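Local coordinates for potential RNA-dependent RNA polymerase (Human picobirnavirus, PDB 5I62), which catalyses RNA-templated RNA synthesis from ribonucleoside triphosphates and probably serves both transcription and replication of the viral double-stranded RNA genome, at residues R254-F265 against L382-K393. Residues are numbered along the deposited sequence; the frame is centred on the assembly and turned at random.
Sequences RDVVVCTDFSKF and LDMNLEKQYVSK
The Tyr390 ring meets Cys259 along its edge: SG lies in the ring plane, 4.0 Å from Tyr390 CD2, a sulfur-aromatic contact, while the phenol OH hydrogen-bonds to Asp395 OD1. At the Phe262 ring, Phe265 CD1 sits over one face toward the rim, Asp383 O lies near the plane at an edge, His335 packs edge-to-face with the ring, and Met384 runs alongside, its SD oblique to the ring and 4.7 Å from the Phe262 centroid. Leu382 bridges the two phenyl groups, CD1 on Phe262 and CD2 on Phe265, and Leu338 of helix 327-345 packs on Phe262 and Leu382.

Between these aromatic ends, the Gln389 amide shows how a side chain can continue a sheet ladder where the backbone turns off. Its bend at chi2 (-54°) brings both ends of the amide to Asp261: OE1 accepts from Asp261 N at 2.9 Å, with the donor tilted from the carbonyl plane, and NE2 gives an almost straight bond (175°) to a lone pair of Asp261 O at 3.0 Å. NE2 also donates to Asn385 O, so three bonds fix the amide's rotation and tie it to the residue just before the 3-10 segment 386-388. Beyond it, a single backbone bond joins Ser263 N to Asp383 O.

The ladder proper pairs Val257 with Ser392 and Cys259 with Tyr390, both hydrogen-bonded; Cys259 N reaches Tyr390 O in 2.7 Å. Val258 and Val391 form the non-hydrogen-bonded pair between them, with CG2 methyls side by side on the face covered by helix 370-378. Val391 CG1 presses tightly on Val256 CB, at 3.5 Å. Strand 360-363 flanks strand 257-261 on its other side. An antiparallel sheet backed by helices is the palm of viral RNA-dependent RNA polymerases; inner strand 257-261 and its DFSKF sequence correspond to motif A.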
loop_
_atom_site.group_PDB
_atom_site.type_symbol
_atom_site.label_atom_id
_atom_site.label_comp_id
_atom_site.label_asym_id
_atom_site.label_seq_id
_atom_site.Cartn_x
_atom_site.Cartn_y
_atom_site.Cartn_z
ATOM N N ARG A 254 6.175 -24.430 21.126
ATOM C CA ARG A 254 7.360 -23.757 21.632
ATOM C C ARG A 254 7.763 -22.549 20.788
ATOM O O ARG A 254 8.645 -21.792 21.204
ATOM C CB ARG A 254 8.535 -24.732 21.702
ATOM C CG ARG A 254 8.266 -25.999 22.529
ATOM C CD ARG A 254 7.996 -25.659 23.989
ATOM N NE ARG A 254 8.067 -26.832 24.867
ATOM C CZ ARG A 254 9.105 -27.661 24.968
ATOM N NH1 ARG A 254 10.220 -27.461 24.254
ATOM N NH2 ARG A 254 9.041 -28.689 25.814
ATOM N N ASP A 255 7.149 -22.353 19.623
ATOM C CA ASP A 255 7.658 -21.378 18.669
ATOM C C ASP A 255 7.003 -20.020 18.849
ATOM O O ASP A 255 5.882 -19.906 19.343
ATOM C CB ASP A 255 7.448 -21.841 17.232
ATOM C CG ASP A 255 8.343 -22.993 16.857
ATOM O OD1 ASP A 255 9.573 -22.898 17.109
ATOM O OD2 ASP A 255 7.818 -23.988 16.313
ATOM N N VAL A 256 7.725 -18.982 18.420
ATOM C CA VAL A 256 7.179 -17.642 18.375
ATOM C C VAL A 256 6.568 -17.421 16.998
ATOM O O VAL A 256 6.839 -18.147 16.037
ATOM C CB VAL A 256 8.240 -16.561 18.671
ATOM C CG1 VAL A 256 8.779 -16.705 20.097
ATOM C CG2 VAL A 256 9.364 -16.639 17.650
ATOM N N VAL A 257 5.733 -16.398 16.909
ATOM C CA VAL A 257 5.354 -15.798 15.635
ATOM C C VAL A 257 6.238 -14.581 15.439
ATOM O O VAL A 257 6.482 -13.836 16.393
ATOM C CB VAL A 257 3.864 -15.418 15.637
ATOM C CG1 VAL A 257 3.484 -14.687 14.360
ATOM C CG2 VAL A 257 3.028 -16.662 15.828
ATOM N N VAL A 258 6.751 -14.392 14.228
ATOM C CA VAL A 258 7.597 -13.251 13.910
ATOM C C VAL A 258 6.840 -12.320 12.974
ATOM O O VAL A 258 6.365 -12.744 11.913
ATOM C CB VAL A 258 8.931 -13.682 13.278
ATOM C CG1 VAL A 258 9.746 -12.445 12.882
ATOM C CG2 VAL A 258 9.715 -14.573 14.225
ATOM N N CYS A 259 6.734 -11.056 13.356
ATOM C CA CYS A 259 6.156 -10.014 12.511
ATOM C C CYS A 259 7.314 -9.185 11.974
ATOM O O CYS A 259 7.999 -8.500 12.743
ATOM C CB CYS A 259 5.182 -9.145 13.291
ATOM S SG CYS A 259 3.954 -10.084 14.211
ATOM N N THR A 260 7.532 -9.250 10.668
ATOM C CA THR A 260 8.726 -8.678 10.084
ATOM C C THR A 260 8.482 -7.227 9.702
ATOM O O THR A 260 7.347 -6.762 9.602
ATOM C CB THR A 260 9.172 -9.486 8.864
ATOM O OG1 THR A 260 8.050 -9.703 8.009
ATOM C CG2 THR A 260 9.730 -10.844 9.303
ATOM N N ASP A 261 9.573 -6.518 9.444
ATOM C CA ASP A 261 9.432 -5.168 8.938
ATOM C C ASP A 261 10.648 -4.828 8.082
ATOM O O ASP A 261 11.782 -5.100 8.492
ATOM C CB ASP A 261 9.303 -4.204 10.108
ATOM C CG ASP A 261 9.179 -2.773 9.650
ATOM O OD1 ASP A 261 8.086 -2.241 9.523
ATOM O OD2 ASP A 261 10.197 -2.181 9.285
ATOM N N PHE A 262 10.413 -4.235 6.906
ATOM C CA PHE A 262 11.453 -3.796 5.977
ATOM C C PHE A 262 11.604 -2.276 6.019
ATOM O O PHE A 262 10.622 -1.537 6.160
ATOM C CB PHE A 262 11.144 -4.227 4.555
ATOM C CG PHE A 262 11.282 -5.684 4.327
ATOM C CD1 PHE A 262 12.528 -6.267 4.144
ATOM C CD2 PHE A 262 10.158 -6.472 4.265
ATOM C CE1 PHE A 262 12.644 -7.626 3.901
ATOM C CE2 PHE A 262 10.251 -7.810 4.026
ATOM C CZ PHE A 262 11.498 -8.406 3.845
ATOM N N SER A 263 12.850 -1.814 5.975
ATOM C CA SER A 263 13.133 -0.403 5.745
ATOM C C SER A 263 13.266 -0.200 4.243
ATOM O O SER A 263 14.152 -0.792 3.616
ATOM C CB SER A 263 14.405 0.051 6.461
ATOM O OG SER A 263 14.245 -0.043 7.869
ATOM N N LYS A 264 12.385 0.623 3.669
ATOM C CA LYS A 264 12.519 1.035 2.275
ATOM C C LYS A 264 12.540 -0.179 1.339
ATOM O O LYS A 264 13.453 -0.360 0.537
ATOM C CB LYS A 264 13.775 1.891 2.104
ATOM C CG LYS A 264 13.688 3.241 2.819
ATOM C CD LYS A 264 14.995 4.004 2.639
ATOM C CE LYS A 264 14.815 5.496 2.787
ATOM N NZ LYS A 264 14.078 5.845 4.019
ATOM N N PHE A 265 11.536 -1.043 1.493
ATOM C CA PHE A 265 11.484 -2.286 0.734
ATOM C C PHE A 265 11.487 -2.018 -0.763
ATOM O O PHE A 265 12.267 -2.618 -1.504
ATOM C CB PHE A 265 10.241 -3.080 1.130
ATOM C CG PHE A 265 10.196 -4.479 0.571
ATOM C CD1 PHE A 265 11.297 -5.311 0.630
ATOM C CD2 PHE A 265 9.040 -4.961 -0.014
ATOM C CE1 PHE A 265 11.239 -6.610 0.119
ATOM C CE2 PHE A 265 8.977 -6.254 -0.510
ATOM C CZ PHE A 265 10.079 -7.075 -0.450
ATOM N N LEU A 382 18.429 -6.640 1.187
ATOM C CA LEU A 382 17.286 -5.988 1.805
ATOM C C LEU A 382 17.671 -5.435 3.170
ATOM O O LEU A 382 18.541 -5.971 3.856
ATOM C CB LEU A 382 16.109 -6.956 1.921
ATOM C CG LEU A 382 15.777 -7.571 0.562
ATOM C CD1 LEU A 382 14.818 -8.750 0.723
ATOM C CD2 LEU A 382 15.183 -6.464 -0.374
ATOM N N ASP A 383 17.014 -4.354 3.558
ATOM C CA ASP A 383 17.335 -3.634 4.778
ATOM C C ASP A 383 16.247 -3.874 5.810
ATOM O O ASP A 383 15.058 -3.753 5.502
ATOM C CB ASP A 383 17.489 -2.139 4.500
ATOM C CG ASP A 383 18.217 -1.408 5.612
ATOM O OD1 ASP A 383 19.132 -2.002 6.225
ATOM O OD2 ASP A 383 17.880 -0.231 5.862
ATOM N N MET A 384 16.661 -4.235 7.022
ATOM C CA MET A 384 15.777 -4.502 8.145
ATOM C C MET A 384 16.500 -4.060 9.416
ATOM O O MET A 384 17.705 -4.252 9.554
ATOM C CB MET A 384 15.395 -5.988 8.253
ATOM C CG MET A 384 14.882 -6.645 6.965
ATOM S SD MET A 384 14.627 -8.432 7.132
ATOM C CE MET A 384 13.120 -8.517 8.093
ATOM N N ASN A 385 15.756 -3.460 10.323
ATOM C CA ASN A 385 16.240 -3.001 11.625
ATOM C C ASN A 385 15.688 -4.012 12.627
ATOM O O ASN A 385 14.472 -4.135 12.801
ATOM C CB ASN A 385 15.771 -1.550 11.830
ATOM C CG ASN A 385 15.940 -1.004 13.226
ATOM O OD1 ASN A 385 16.515 -1.621 14.112
ATOM N ND2 ASN A 385 15.383 0.192 13.429
ATOM N N LEU A 386 16.582 -4.809 13.208
ATOM C CA LEU A 386 16.151 -5.855 14.130
ATOM C C LEU A 386 15.191 -5.309 15.184
ATOM O O LEU A 386 14.275 -6.011 15.632
ATOM C CB LEU A 386 17.373 -6.489 14.787
ATOM C CG LEU A 386 17.052 -7.662 15.717
ATOM C CD1 LEU A 386 16.125 -8.666 15.039
ATOM C CD2 LEU A 386 18.318 -8.340 16.194
ATOM N N GLU A 387 15.365 -4.037 15.552
ATOM C CA GLU A 387 14.580 -3.435 16.621
ATOM C C GLU A 387 13.114 -3.329 16.252
ATOM O O GLU A 387 12.249 -3.238 17.129
ATOM C CB GLU A 387 15.133 -2.050 16.946
ATOM C CG GLU A 387 15.017 -1.677 18.401
ATOM C CD GLU A 387 16.101 -2.311 19.257
ATOM O OE1 GLU A 387 16.723 -3.309 18.825
ATOM O OE2 GLU A 387 16.334 -1.807 20.376
ATOM N N LYS A 388 12.811 -3.319 14.971
ATOM C CA LYS A 388 11.432 -3.144 14.571
ATOM C C LYS A 388 10.739 -4.457 14.259
ATOM O O LYS A 388 9.543 -4.447 13.961
ATOM C CB LYS A 388 11.375 -2.214 13.372
ATOM C CG LYS A 388 11.655 -2.896 12.089
ATOM C CD LYS A 388 12.005 -1.891 11.116
ATOM C CE LYS A 388 13.187 -2.395 10.675
ATOM N NZ LYS A 388 13.669 -1.674 9.395
ATOM N N GLN A 389 11.469 -5.569 14.255
ATOM C CA GLN A 389 10.809 -6.854 14.189
ATOM C C GLN A 389 10.058 -7.053 15.500
ATOM O O GLN A 389 10.421 -6.483 16.533
ATOM C CB GLN A 389 11.825 -7.971 13.959
ATOM C CG GLN A 389 12.911 -7.649 12.919
ATOM C CD GLN A 389 12.365 -7.210 11.568
ATOM O OE1 GLN A 389 11.583 -7.924 10.936
ATOM N NE2 GLN A 389 12.813 -6.045 11.097
ATOM N N TYR A 390 8.987 -7.832 15.454
ATOM C CA TYR A 390 8.209 -8.114 16.650
ATOM C C TYR A 390 7.985 -9.616 16.766
ATOM O O TYR A 390 7.736 -10.296 15.768
ATOM C CB TYR A 390 6.856 -7.371 16.647
ATOM C CG TYR A 390 6.012 -7.704 17.863
ATOM C CD1 TYR A 390 6.274 -7.116 19.103
ATOM C CD2 TYR A 390 4.979 -8.629 17.783
ATOM C CE1 TYR A 390 5.513 -7.431 20.225
ATOM C CE2 TYR A 390 4.210 -8.946 18.890
ATOM C CZ TYR A 390 4.475 -8.346 20.108
ATOM O OH TYR A 390 3.703 -8.671 21.206
ATOM N N VAL A 391 8.076 -10.120 17.996
ATOM C CA VAL A 391 8.075 -11.548 18.286
ATOM C C VAL A 391 7.171 -11.805 19.487
ATOM O O VAL A 391 7.219 -11.069 20.475
ATOM C CB VAL A 391 9.520 -12.035 18.543
ATOM C CG1 VAL A 391 9.528 -13.362 19.151
ATOM C CG2 VAL A 391 10.317 -12.070 17.255
ATOM N N SER A 392 6.347 -12.845 19.402
ATOM C CA SER A 392 5.495 -13.245 20.516
ATOM C C SER A 392 4.998 -14.662 20.257
ATOM O O SER A 392 4.875 -15.082 19.106
ATOM C CB SER A 392 4.318 -12.265 20.692
ATOM O OG SER A 392 3.316 -12.731 21.591
ATOM N N LYS A 393 4.708 -15.394 21.335
ATOM C CA LYS A 393 4.028 -16.680 21.186
ATOM C C LYS A 393 2.513 -16.563 21.168
ATOM O O LYS A 393 1.847 -17.495 20.708
ATOM C CB LYS A 393 4.418 -17.657 22.304
ATOM C CG LYS A 393 5.883 -18.031 22.320
ATOM C CD LYS A 393 6.176 -19.127 23.332
ATOM C CE LYS A 393 7.684 -19.298 23.481
ATOM N NZ LYS A 393 8.042 -20.387 24.430
HETATM O O HOH W 1 6.950 -5.601 13.130
HETATM O O HOH W 2 14.465 -3.315 2.663
HETATM O O HOH W 3 17.345 0.024 8.792
#